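Local atomic coordinates of extracellular invertase (Aspergillus kawachii, PDB entry 5XHA), a protein that probably hydrolyses terminal beta-fructofuranosyl linkages in sucrose and related fructosides, as a secreted invertase of glycoside hydrolase family 32. Residues P122-I127 with Q282-H287; Y164-F169 with G197-K202; A244-T249 with G271-D276; G315-A320 with G350-Q355. All coordinates share one frame; numbering follows the deposited sequence.

Contact 1 (P122-I127 with Q282-H287). With NA (sodium ion), chain C; FRU (beta-D-fructofuranose), chain B; FRU (beta-D-fructofuranose), chain D.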
# COMPACT_ATOMS: atom_id res chain seq x y z
N PRO A 122 -0.14 -4.71 16.47
CA PRO A 122 -0.30 -3.46 17.19
C PRO A 122 0.45 -2.30 16.54
O PRO A 122 1.38 -2.51 15.77
CB PRO A 122 0.29 -3.78 18.57
CG PRO A 122 1.32 -4.82 18.30
CD PRO A 122 0.71 -5.67 17.21
N ILE A 123 0.04 -1.08 16.88
CA ILE A 123 0.72 0.12 16.45
C ILE A 123 0.94 0.98 17.70
O ILE A 123 -0.03 1.39 18.35
CB ILE A 123 -0.15 0.93 15.47
CG1 ILE A 123 -0.49 0.10 14.22
CG2 ILE A 123 0.55 2.22 15.10
CD1 ILE A 123 -1.66 0.66 13.43
N HIS A 124 2.20 1.24 18.04
CA HIS A 124 2.51 2.15 19.14
C HIS A 124 3.88 2.79 18.96
O HIS A 124 4.80 2.18 18.42
CB HIS A 124 2.39 1.45 20.51
CG HIS A 124 2.24 2.39 21.66
ND1 HIS A 124 3.27 2.69 22.52
CD2 HIS A 124 1.17 3.10 22.10
CE1 HIS A 124 2.86 3.55 23.43
NE2 HIS A 124 1.58 3.82 23.20
N TRP A 125 4.02 4.03 19.41
CA TRP A 125 5.28 4.76 19.27
C TRP A 125 6.46 4.04 19.97
O TRP A 125 7.59 4.19 19.56
CB TRP A 125 5.15 6.20 19.79
CG TRP A 125 4.81 6.29 21.25
CD1 TRP A 125 3.57 6.47 21.79
CD2 TRP A 125 5.72 6.18 22.35
NE1 TRP A 125 3.65 6.49 23.16
CE2 TRP A 125 4.96 6.31 23.53
CE3 TRP A 125 7.11 5.99 22.45
CZ2 TRP A 125 5.54 6.25 24.80
CZ3 TRP A 125 7.68 5.94 23.71
CH2 TRP A 125 6.89 6.06 24.87
N SER A 126 6.18 3.26 21.01
CA SER A 126 7.21 2.66 21.85
C SER A 126 7.79 1.36 21.33
O SER A 126 8.69 0.83 21.95
CB SER A 126 6.62 2.38 23.24
OG SER A 126 5.60 1.37 23.20
N ILE A 127 7.22 0.83 20.25
CA ILE A 127 7.64 -0.45 19.70
C ILE A 127 8.01 -0.29 18.23
O ILE A 127 7.71 0.74 17.64
CB ILE A 127 6.55 -1.54 19.84
CG1 ILE A 127 5.27 -1.15 19.11
CG2 ILE A 127 6.26 -1.80 21.30
CD1 ILE A 127 4.26 -2.27 19.01
N GLN A 282 4.22 -0.32 24.76
CA GLN A 282 2.82 -0.14 24.37
C GLN A 282 1.96 0.69 25.35
O GLN A 282 0.75 0.73 25.20
CB GLN A 282 2.15 -1.49 24.11
CG GLN A 282 2.83 -2.26 23.00
CD GLN A 282 1.99 -3.41 22.48
OE1 GLN A 282 0.84 -3.23 22.08
NE2 GLN A 282 2.57 -4.58 22.46
N LEU A 283 2.58 1.37 26.30
CA LEU A 283 1.83 2.20 27.24
C LEU A 283 2.15 3.66 27.01
O LEU A 283 3.30 4.04 27.09
CB LEU A 283 2.17 1.84 28.70
CG LEU A 283 1.38 2.64 29.76
CD1 LEU A 283 -0.11 2.34 29.64
CD2 LEU A 283 1.87 2.37 31.18
N THR A 284 1.12 4.45 26.69
CA THR A 284 1.20 5.91 26.77
C THR A 284 0.60 6.30 28.11
O THR A 284 -0.57 6.05 28.35
CB THR A 284 0.41 6.61 25.63
OG1 THR A 284 1.06 6.36 24.38
CG2 THR A 284 0.32 8.11 25.87
N SER A 285 1.38 6.91 28.98
CA SER A 285 0.92 7.17 30.35
C SER A 285 0.39 8.59 30.50
O SER A 285 -0.37 8.87 31.42
CB SER A 285 2.04 6.91 31.36
OG SER A 285 3.13 7.78 31.10
N ILE A 286 0.79 9.48 29.59
CA ILE A 286 0.35 10.87 29.65
C ILE A 286 -0.24 11.28 28.29
O ILE A 286 0.43 11.21 27.26
CB ILE A 286 1.52 11.82 30.05
CG1 ILE A 286 2.13 11.40 31.41
CG2 ILE A 286 1.04 13.26 30.14
CD1 ILE A 286 3.59 11.81 31.60
N HIS A 287 -1.51 11.68 28.30
CA HIS A 287 -2.20 12.11 27.09
C HIS A 287 -2.48 13.62 27.15
O HIS A 287 -3.50 14.03 27.70
CB HIS A 287 -3.52 11.34 26.95
CG HIS A 287 -3.34 9.89 26.57
ND1 HIS A 287 -2.99 8.92 27.47
CD2 HIS A 287 -3.49 9.26 25.38
CE1 HIS A 287 -2.94 7.75 26.87
NE2 HIS A 287 -3.22 7.93 25.59
NA NA C . -5.20 14.98 28.83
C1 FRU B . -4.56 6.40 20.05
C2 FRU B . -3.88 5.02 20.15
C3 FRU B . -2.35 5.04 20.37
C4 FRU B . -1.91 3.70 19.79
C5 FRU B . -3.05 3.27 18.85
C6 FRU B . -3.70 1.94 19.26
O1 FRU B . -4.79 6.86 18.70
O2 FRU B . -4.49 4.30 21.24
O3 FRU B . -1.89 5.17 21.74
O4 FRU B . -0.65 3.82 19.14
O5 FRU B . -4.07 4.27 18.93
O6 FRU B . -3.59 1.05 18.17
C1 FRU D . 13.58 5.31 20.08
C2 FRU D . 12.73 6.11 21.05
C3 FRU D . 11.56 5.23 21.50
C4 FRU D . 10.36 5.83 20.79
C5 FRU D . 10.86 6.98 19.92
C6 FRU D . 10.02 8.27 20.02
O1 FRU D . 12.77 4.85 18.98
O2 FRU D . 13.52 6.57 22.15
O3 FRU D . 11.38 5.19 22.91
O4 FRU D . 9.75 4.80 20.01
O5 FRU D . 12.21 7.23 20.32
O6 FRU D . 10.53 9.33 19.18
O HOH W 1 -3.37 15.24 30.28
O HOH W 2 -4.58 17.27 28.54
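Thr284 OG1 is gripped by two ring N-H groups from the 122-127 loop: His124 NE2 donates to it at 2.8 Å and Trp125 NE1 at 2.9 Å. The contact joins two loops of the family 32 beta-propeller, one between strands 112-118 and 134-140, the other leading into strand 286-298, beside the bound fructose units. The indole bond is the straighter of the two (N-H...O 154°) and lies in the ring plane, whereas Thr284 OG1 sits tilted out of the imidazole plane. With both donors in place, the hydroxyl is left to pair with the carboxylate of Glu273, which itself holds fructose B. A second polar knot forms inside the type I turn His124-Ile127. Ser126 OG accepts Gln282 N at 2.7 Å and also hydrogen-bonds His124 ND1, fixing the imidazole at both nitrogens. Turning CG of His124 anti to its backbone N (chi1 -161°) slides the ring under Gln282, whose CA makes a CH-pi contact 3.8 Å from the ring centroid, while Trp125 CD1 lies over the opposite face. Trp125 also stacks on the ring of Phe245, and its indole edge borders fructose D. Farther out, the extended Gln282 side chain lies across the outer side of the loop, with CG 3.9 Å from Ile127 CG2 and OE1 3.6 Å from CB of Pro122, a cis-proline. Segment 282-287 ends at the sodium ion, bound by His287 O at 2.2 Å; just before, Ser285 and Ile286 form a classic beta bulge opposite Gly274. Fructose B O4 donates to Ile123 O at 2.6 Å.

Contact 2 (Y164-F169 with G197-K202). With FRU (beta-D-fructofuranose), chain D.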
# COMPACT_ATOMS: atom_id res chain seq x y z
N TYR A 164 11.43 6.34 5.81
CA TYR A 164 11.20 7.01 7.11
C TYR A 164 10.76 5.98 8.14
O TYR A 164 9.83 5.23 7.90
CB TYR A 164 10.12 8.08 7.00
CG TYR A 164 10.57 9.43 6.48
CD1 TYR A 164 11.62 9.54 5.57
CD2 TYR A 164 9.88 10.59 6.84
CE1 TYR A 164 12.00 10.78 5.07
CE2 TYR A 164 10.25 11.83 6.34
CZ TYR A 164 11.31 11.91 5.46
OH TYR A 164 11.71 13.12 4.95
N ASN A 165 11.43 5.95 9.29
CA ASN A 165 11.12 5.02 10.36
C ASN A 165 10.14 5.72 11.32
O ASN A 165 10.53 6.25 12.38
CB ASN A 165 12.43 4.64 11.07
CG ASN A 165 12.25 3.59 12.15
OD1 ASN A 165 11.22 2.94 12.28
ND2 ASN A 165 13.29 3.42 12.95
N VAL A 166 8.88 5.77 10.91
CA VAL A 166 7.86 6.48 11.66
C VAL A 166 7.46 5.75 12.95
O VAL A 166 7.46 4.53 13.01
CB VAL A 166 6.58 6.69 10.81
CG1 VAL A 166 6.84 7.56 9.61
CG2 VAL A 166 5.99 5.35 10.38
N THR A 167 7.12 6.54 13.98
CA THR A 167 6.49 6.06 15.21
C THR A 167 5.00 5.82 15.00
O THR A 167 4.40 5.00 15.69
CB THR A 167 6.60 7.11 16.32
OG1 THR A 167 6.32 8.40 15.78
CG2 THR A 167 7.98 7.10 16.94
N ALA A 168 4.43 6.58 14.07
CA ALA A 168 3.02 6.64 13.77
C ALA A 168 2.85 7.45 12.49
O ALA A 168 3.70 8.27 12.16
CB ALA A 168 2.28 7.33 14.91
N PHE A 169 1.73 7.23 11.80
CA PHE A 169 1.45 7.87 10.51
C PHE A 169 -0.06 7.84 10.24
O PHE A 169 -0.54 7.04 9.45
CB PHE A 169 2.24 7.16 9.41
CG PHE A 169 2.19 7.84 8.06
CD1 PHE A 169 2.83 9.04 7.86
CD2 PHE A 169 1.55 7.24 6.99
CE1 PHE A 169 2.80 9.66 6.62
CE2 PHE A 169 1.51 7.85 5.74
CZ PHE A 169 2.14 9.07 5.56
N GLY A 197 2.38 12.08 13.62
CA GLY A 197 3.14 10.98 14.20
C GLY A 197 4.51 11.45 14.66
O GLY A 197 4.64 12.31 15.56
N GLY A 198 5.53 10.89 14.02
CA GLY A 198 6.91 11.19 14.38
C GLY A 198 7.85 10.18 13.77
O GLY A 198 7.42 9.29 13.04
N LEU A 199 9.14 10.32 14.10
CA LEU A 199 10.18 9.39 13.66
C LEU A 199 10.96 8.85 14.86
O LEU A 199 11.29 9.59 15.77
CB LEU A 199 11.14 10.10 12.70
CG LEU A 199 10.53 10.63 11.42
CD1 LEU A 199 11.55 11.46 10.66
CD2 LEU A 199 10.04 9.47 10.57
N HIS A 200 11.22 7.55 14.86
CA HIS A 200 12.04 6.90 15.88
C HIS A 200 13.42 7.57 15.93
O HIS A 200 13.98 7.93 14.89
CB HIS A 200 12.18 5.40 15.59
CG HIS A 200 10.94 4.61 15.85
ND1 HIS A 200 10.63 4.10 17.09
CD2 HIS A 200 9.92 4.24 15.03
CE1 HIS A 200 9.47 3.46 17.03
NE2 HIS A 200 9.02 3.53 15.80
N GLU A 201 13.94 7.77 17.14
CA GLU A 201 15.28 8.39 17.34
C GLU A 201 15.36 9.82 16.85
O GLU A 201 16.45 10.31 16.65
CB GLU A 201 16.41 7.61 16.62
CG GLU A 201 16.27 6.11 16.54
CD GLU A 201 16.03 5.49 17.89
OE1 GLU A 201 16.56 6.05 18.87
OE2 GLU A 201 15.30 4.48 17.95
N LYS A 202 14.24 10.48 16.61
CA LYS A 202 14.28 11.87 16.21
C LYS A 202 13.26 12.64 17.02
O LYS A 202 13.63 13.54 17.76
CB LYS A 202 14.05 12.06 14.71
CG LYS A 202 15.14 11.51 13.80
CD LYS A 202 15.25 12.35 12.53
CE LYS A 202 15.53 11.54 11.27
NZ LYS A 202 16.96 11.18 11.08
C1 FRU D . 13.58 5.31 20.08
C2 FRU D . 12.73 6.11 21.05
C3 FRU D . 11.56 5.23 21.50
C4 FRU D . 10.36 5.83 20.79
C5 FRU D . 10.86 6.98 19.92
C6 FRU D . 10.02 8.27 20.02
O1 FRU D . 12.77 4.85 18.98
O2 FRU D . 13.52 6.57 22.15
O3 FRU D . 11.38 5.19 22.91
O4 FRU D . 9.75 4.80 20.01
O5 FRU D . 12.21 7.23 20.32
O6 FRU D . 10.53 9.33 19.18
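His200 and Thr167 meet through their first torsions: chi1 of -73° puts His200 CG anti to its carbonyl carbon and swings the imidazole back over the 164-169 chain, while chi1 of 43° at Thr167 leaves CG2 facing that ring. The methyl sits over the ring centre, 3.8 Å from the centroid, in a CH-pi contact almost exactly on the ring normal. Both residues sit at the end of a four-stranded antiparallel blade of the family 32 beta-propeller, where strand 166-176 pairs with strand 191-199 and the chain turns a corner at Thr167. Two backbone bonds stitch the end of the pairing. His200 N donates to Asn165 O at 2.9 Å, nearly in line with the carbonyl, and Thr167 N reaches Gly198 O at 2.9 Å from well above the carbonyl plane. Between them Val166 and Leu199 form a non-hydrogen-bonded pair whose CA atoms close to 4.2 Å. Gly197 and Gly198, lacking side chains, let the 164-169 chain come close, with Gly197 CA 3.4 Å from Ala168 O. The other branch of Thr167, OG1, turns away from this ring to hydrogen-bond Asn246. At the outer end, Leu199 CD2 touches both Tyr164 CB and Val166 CG1, at 3.8 Å each. The exposed Asn165 side chain crosses the imidazole at about a right angle, the two planes close to parallel, with OD1 3.3 Å from His200 CD2. The imidazole edge points into a sugar site: ND1 of His200 donates to O1 of fructose D at 3.0 Å, with an N-H...O angle of 155°.

Contact 3 (A244-T249 with G271-D276). With FRU (beta-D-fructofuranose), chain B; FRU (beta-D-fructofuranose), chain E; FRU (beta-D-fructofuranose), chain D.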
# COMPACT_ATOMS: atom_id res chain seq x y z
N ALA A 244 6.71 15.36 23.85
CA ALA A 244 6.64 13.94 24.16
C ALA A 244 7.13 13.05 23.00
O ALA A 244 7.99 13.45 22.21
CB ALA A 244 5.24 13.58 24.62
N PHE A 245 6.58 11.85 22.89
CA PHE A 245 7.16 10.83 22.03
C PHE A 245 6.43 10.66 20.71
O PHE A 245 6.93 9.99 19.81
CB PHE A 245 7.19 9.52 22.80
CG PHE A 245 8.12 9.54 23.97
CD1 PHE A 245 9.45 9.17 23.83
CD2 PHE A 245 7.67 9.92 25.22
CE1 PHE A 245 10.32 9.16 24.92
CE2 PHE A 245 8.54 9.93 26.31
CZ PHE A 245 9.86 9.55 26.17
N ASN A 246 5.25 11.27 20.57
CA ASN A 246 4.50 11.13 19.31
C ASN A 246 3.37 12.15 19.26
O ASN A 246 2.80 12.44 20.28
CB ASN A 246 3.93 9.70 19.22
CG ASN A 246 3.33 9.40 17.86
OD1 ASN A 246 4.02 9.46 16.84
ND2 ASN A 246 2.03 9.08 17.84
N PHE A 247 3.09 12.70 18.07
CA PHE A 247 1.94 13.59 17.88
C PHE A 247 0.77 12.82 17.28
O PHE A 247 0.94 12.02 16.37
CB PHE A 247 2.25 14.76 16.92
CG PHE A 247 3.17 15.83 17.48
CD1 PHE A 247 3.47 15.94 18.83
CD2 PHE A 247 3.72 16.76 16.61
CE1 PHE A 247 4.31 16.92 19.29
CE2 PHE A 247 4.57 17.76 17.08
CZ PHE A 247 4.86 17.83 18.42
N GLU A 248 -0.43 13.09 17.79
CA GLU A 248 -1.67 12.55 17.25
C GLU A 248 -2.64 13.69 16.95
O GLU A 248 -2.50 14.80 17.47
CB GLU A 248 -2.30 11.57 18.24
CG GLU A 248 -1.39 10.40 18.58
CD GLU A 248 -2.08 9.34 19.40
OE1 GLU A 248 -2.41 9.60 20.57
OE2 GLU A 248 -2.30 8.24 18.84
N THR A 249 -3.63 13.39 16.11
CA THR A 249 -4.79 14.24 15.86
C THR A 249 -4.50 15.70 15.57
O THR A 249 -5.22 16.60 16.02
CB THR A 249 -5.84 14.12 17.00
OG1 THR A 249 -5.34 14.66 18.23
CG2 THR A 249 -6.22 12.66 17.19
N GLY A 271 -2.65 16.04 20.10
CA GLY A 271 -2.41 15.22 21.26
C GLY A 271 -0.94 14.85 21.26
O GLY A 271 -0.36 14.62 20.19
N THR A 272 -0.32 14.82 22.44
CA THR A 272 1.03 14.25 22.56
C THR A 272 0.97 13.04 23.49
O THR A 272 0.28 13.08 24.50
CB THR A 272 2.09 15.26 23.05
OG1 THR A 272 1.93 15.53 24.44
CG2 THR A 272 1.98 16.55 22.28
N GLU A 273 1.68 11.99 23.09
CA GLU A 273 1.78 10.74 23.84
C GLU A 273 3.07 10.74 24.64
O GLU A 273 4.18 10.68 24.07
CB GLU A 273 1.78 9.55 22.89
CG GLU A 273 0.54 9.44 22.03
CD GLU A 273 0.41 8.07 21.41
OE1 GLU A 273 0.12 7.10 22.17
OE2 GLU A 273 0.64 7.96 20.19
N GLY A 274 2.92 10.81 25.96
CA GLY A 274 4.03 10.89 26.89
C GLY A 274 4.20 9.63 27.73
O GLY A 274 3.36 8.72 27.69
N SER A 275 5.28 9.62 28.49
CA SER A 275 5.69 8.46 29.28
C SER A 275 6.75 8.88 30.29
O SER A 275 7.53 9.79 30.02
CB SER A 275 6.29 7.42 28.34
OG SER A 275 6.83 6.32 29.03
N ASP A 276 6.78 8.22 31.44
CA ASP A 276 7.93 8.32 32.33
C ASP A 276 9.00 7.43 31.76
O ASP A 276 8.73 6.61 30.88
CB ASP A 276 7.61 7.84 33.73
CG ASP A 276 6.47 8.58 34.34
OD1 ASP A 276 6.56 9.83 34.42
OD2 ASP A 276 5.49 7.92 34.73
C1 FRU B . -4.56 6.40 20.05
C2 FRU B . -3.88 5.02 20.15
C3 FRU B . -2.35 5.04 20.37
C4 FRU B . -1.91 3.70 19.79
C5 FRU B . -3.05 3.27 18.85
C6 FRU B . -3.70 1.94 19.26
O1 FRU B . -4.79 6.86 18.70
O2 FRU B . -4.49 4.30 21.24
O3 FRU B . -1.89 5.17 21.74
O4 FRU B . -0.65 3.82 19.14
O5 FRU B . -4.07 4.27 18.93
O6 FRU B . -3.59 1.05 18.17
C1 FRU E . -5.83 8.99 19.56
C2 FRU E . -5.83 7.86 18.49
C3 FRU E . -5.70 8.44 17.07
C4 FRU E . -6.30 7.32 16.22
C5 FRU E . -7.41 6.77 17.11
C6 FRU E . -7.53 5.24 17.06
O1 FRU E . -6.58 8.64 20.74
O3 FRU E . -4.37 8.82 16.72
O4 FRU E . -6.84 7.75 14.98
O5 FRU E . -7.11 7.19 18.45
O6 FRU E . -8.42 4.76 18.09
C1 FRU D . 13.58 5.31 20.08
C2 FRU D . 12.73 6.11 21.05
C3 FRU D . 11.56 5.23 21.50
C4 FRU D . 10.36 5.83 20.79
C5 FRU D . 10.86 6.98 19.92
C6 FRU D . 10.02 8.27 20.02
O1 FRU D . 12.77 4.85 18.98
O2 FRU D . 13.52 6.57 22.15
O3 FRU D . 11.38 5.19 22.91
O4 FRU D . 9.75 4.80 20.01
O5 FRU D . 12.21 7.23 20.32
O6 FRU D . 10.53 9.33 19.18
O HOH W 3 -3.09 7.73 22.40
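Glu273 and Glu248 press their carboxylates together, almost parallel and stacked, with Glu273 OE2 3.2 Å from Glu248 OE2. Arg170 forms a salt bridge with Glu248. Asn246 ND2 supports the pair, donating to the anti lone pair of Glu273 OE2 at 3.0 Å, while its OD1 bonds Thr167 OG1. Beyond them fructose B O3 donates to Glu273 OE1 at 2.8 Å, an oxygen also bonded to Thr284 OG1, and a water links that sugar oxygen to Glu248 OE1, which also binds Tyr319 OH. The backbone beneath is equally close. In one blade of the family 32 propeller, strand 247-248 pairs with strand 265-274 through Phe247-Thr272 and Glu248-Gly271, the latter exchanging two bonds. Ahead of the strand the pairing continues: Phe245 N donates to Glu273 O, and Glu273 N to Asn246 O. The acidic face is turned to the sugar pocket; Phe247 CD1 and Thr272 CG2, 3.8 Å apart, pack side by side on the other. Toward residue 276 the contact thins. The Phe245 ring presents its edge to the backbone, CE2 lying 3.8 Å from Ser275 O. Ser275 is partly open to solvent, and Asp276 is exposed and poorly ordered.

Contact 4 (G315-A320 with G350-Q355). With NA (sodium ion), chain C; FRU (beta-D-fructofuranose), chain E.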
# COMPACT_ATOMS: atom_id res chain seq x y z
N GLY A 315 -7.61 18.43 31.37
CA GLY A 315 -8.07 17.19 31.97
C GLY A 315 -7.15 16.04 31.61
O GLY A 315 -6.71 15.93 30.46
N PHE A 316 -6.84 15.21 32.59
CA PHE A 316 -6.06 14.00 32.36
C PHE A 316 -6.70 13.19 31.22
O PHE A 316 -5.99 12.73 30.32
CB PHE A 316 -5.98 13.17 33.66
CG PHE A 316 -5.13 11.93 33.54
CD1 PHE A 316 -5.66 10.75 32.99
CD2 PHE A 316 -3.82 11.91 34.01
CE1 PHE A 316 -4.89 9.61 32.90
CE2 PHE A 316 -3.05 10.77 33.91
CZ PHE A 316 -3.58 9.61 33.36
N SER A 317 -8.03 13.03 31.26
CA SER A 317 -8.74 12.19 30.29
C SER A 317 -9.13 12.94 29.00
O SER A 317 -9.68 12.34 28.09
CB SER A 317 -9.98 11.54 30.93
OG SER A 317 -9.63 10.64 31.98
N SER A 318 -8.82 14.23 28.93
CA SER A 318 -9.09 15.02 27.74
C SER A 318 -7.98 14.84 26.71
O SER A 318 -6.81 14.90 27.05
CB SER A 318 -9.20 16.50 28.09
OG SER A 318 -10.14 16.69 29.12
N TYR A 319 -8.37 14.61 25.46
CA TYR A 319 -7.44 14.27 24.42
C TYR A 319 -8.08 14.38 23.03
O TYR A 319 -9.28 14.60 22.91
CB TYR A 319 -6.94 12.82 24.65
CG TYR A 319 -5.66 12.50 23.95
CD1 TYR A 319 -4.53 13.28 24.17
CD2 TYR A 319 -5.56 11.43 23.06
CE1 TYR A 319 -3.34 13.00 23.53
CE2 TYR A 319 -4.37 11.16 22.39
CZ TYR A 319 -3.26 11.95 22.64
OH TYR A 319 -2.05 11.72 22.02
N ALA A 320 -7.25 14.26 21.99
CA ALA A 320 -7.69 13.92 20.63
C ALA A 320 -8.71 14.84 20.01
O ALA A 320 -9.54 14.40 19.23
CB ALA A 320 -8.21 12.48 20.59
N GLY A 350 -13.54 7.72 28.68
CA GLY A 350 -14.37 7.28 29.80
C GLY A 350 -13.66 6.36 30.77
O GLY A 350 -14.11 6.21 31.88
N ASP A 351 -12.55 5.76 30.35
CA ASP A 351 -11.91 4.67 31.09
C ASP A 351 -10.39 4.84 31.17
O ASP A 351 -9.63 3.85 31.13
CB ASP A 351 -12.27 3.32 30.43
CG ASP A 351 -11.89 3.27 28.97
OD1 ASP A 351 -11.13 4.15 28.49
OD2 ASP A 351 -12.35 2.33 28.29
N LEU A 352 -9.94 6.08 31.30
CA LEU A 352 -8.50 6.36 31.37
C LEU A 352 -7.71 5.73 30.21
O LEU A 352 -6.65 5.12 30.39
CB LEU A 352 -7.93 5.90 32.71
CG LEU A 352 -8.56 6.48 33.97
CD1 LEU A 352 -7.91 5.82 35.19
CD2 LEU A 352 -8.38 7.99 33.99
N PHE A 353 -8.25 5.90 29.00
CA PHE A 353 -7.61 5.33 27.81
C PHE A 353 -7.39 3.82 27.97
O PHE A 353 -6.33 3.30 27.64
CB PHE A 353 -6.30 6.08 27.52
CG PHE A 353 -6.44 7.58 27.56
CD1 PHE A 353 -6.96 8.27 26.47
CD2 PHE A 353 -6.10 8.29 28.70
CE1 PHE A 353 -7.11 9.64 26.51
CE2 PHE A 353 -6.26 9.67 28.75
CZ PHE A 353 -6.76 10.34 27.65
N GLU A 354 -8.40 3.15 28.52
CA GLU A 354 -8.45 1.68 28.67
C GLU A 354 -7.53 1.16 29.78
O GLU A 354 -7.14 0.03 29.75
CB GLU A 354 -8.23 0.98 27.32
CG GLU A 354 -9.19 1.55 26.27
CD GLU A 354 -9.21 0.84 24.94
OE1 GLU A 354 -8.59 -0.22 24.79
OE2 GLU A 354 -9.86 1.36 24.02
N GLN A 355 -7.22 2.00 30.76
CA GLN A 355 -6.42 1.61 31.92
C GLN A 355 -7.26 1.52 33.20
O GLN A 355 -6.72 1.21 34.25
CB GLN A 355 -5.30 2.64 32.16
CG GLN A 355 -4.31 2.78 31.02
CD GLN A 355 -3.67 1.45 30.67
OE1 GLN A 355 -3.56 1.09 29.51
NE2 GLN A 355 -3.26 0.71 31.68
NA NA C . -5.20 14.98 28.83
C1 FRU E . -5.83 8.99 19.56
C2 FRU E . -5.83 7.86 18.49
C3 FRU E . -5.70 8.44 17.07
C4 FRU E . -6.30 7.32 16.22
C5 FRU E . -7.41 6.77 17.11
C6 FRU E . -7.53 5.24 17.06
O1 FRU E . -6.58 8.64 20.74
O3 FRU E . -4.37 8.82 16.72
O4 FRU E . -6.84 7.75 14.98
O5 FRU E . -7.11 7.19 18.45
O6 FRU E . -8.42 4.76 18.09
O HOH W 4 -11.26 8.51 32.02
O HOH W 1 -3.37 15.24 30.28
O HOH W 2 -4.58 17.27 28.54
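At a sodium site on the family 32 beta-propeller, the ring of Phe353 presses against a type I turn, Gly315 to Ser318, that leads into strand 318-326. The turn wraps the ion with its carbonyls: Gly315 O and Ser318 O bind at 2.4 Å and Phe316 O at 2.8 Å, two waters and His287 O making up the rest. Phe316 O also faces the Phe353 ring, lying in its plane at the edge, 3.4 Å from CE2. One carbonyl thus meets both the cation and the slightly positive rim of an aromatic ring. The tip of the same ring, CZ, borders Ser317 O, and CE1 packs 3.7 Å from Tyr319 CB. The Tyr319 and Phe353 rings are nearly perpendicular, their planes 85° apart. Phe353 CG stands anti to its carbonyl carbon (chi1 -48°), an orientation that carries the ring from the 350-355 loop into this corner; there it also stacks on the ring of His287, to which Tyr319 is set edge-to-face. Closer to solvent, Leu352 CD2 packs against the turn, 3.6 Å from Ser317 OG and 4.0 Å from Phe316 CE1, whose side chain it meets at about a right angle. The loop's own shape rests partly on an Asx motif, with Asp351 OD1 accepting Glu354 N from above the carboxylate plane. Away from the metal, the edge of the Tyr319 ring is turned to fructose E. The polar link between the segments is a water that hydrogen-bonds Ser317 OG and accepts from Leu352 N at 2.9 Å.

All four contacts lie in the propeller domain and each touches a bound fructose; contacts 1 and 4 also reach the sodium ion. Contact 1 spans 155 residues, and contacts 2 and 3 follow in series inside the loop it closes; contact 4 comes after it along the chain. Centres of contacts 1 and 3 are 8 Å apart, and strands 265-274 and 286-298 are neighbours in one sheet. Contact 2, in the preceding blade, lies about 12 Å from contact 3 and 23 Å from contact 4, centre to centre. Contacts 1 and 3 share fructose B, contacts 3 and 4 fructose E, and contacts 1, 2 and 3 fructose D. Glu248-Tyr319 connects contacts 3 and 4, Thr167-Asn246 contacts 2 and 3.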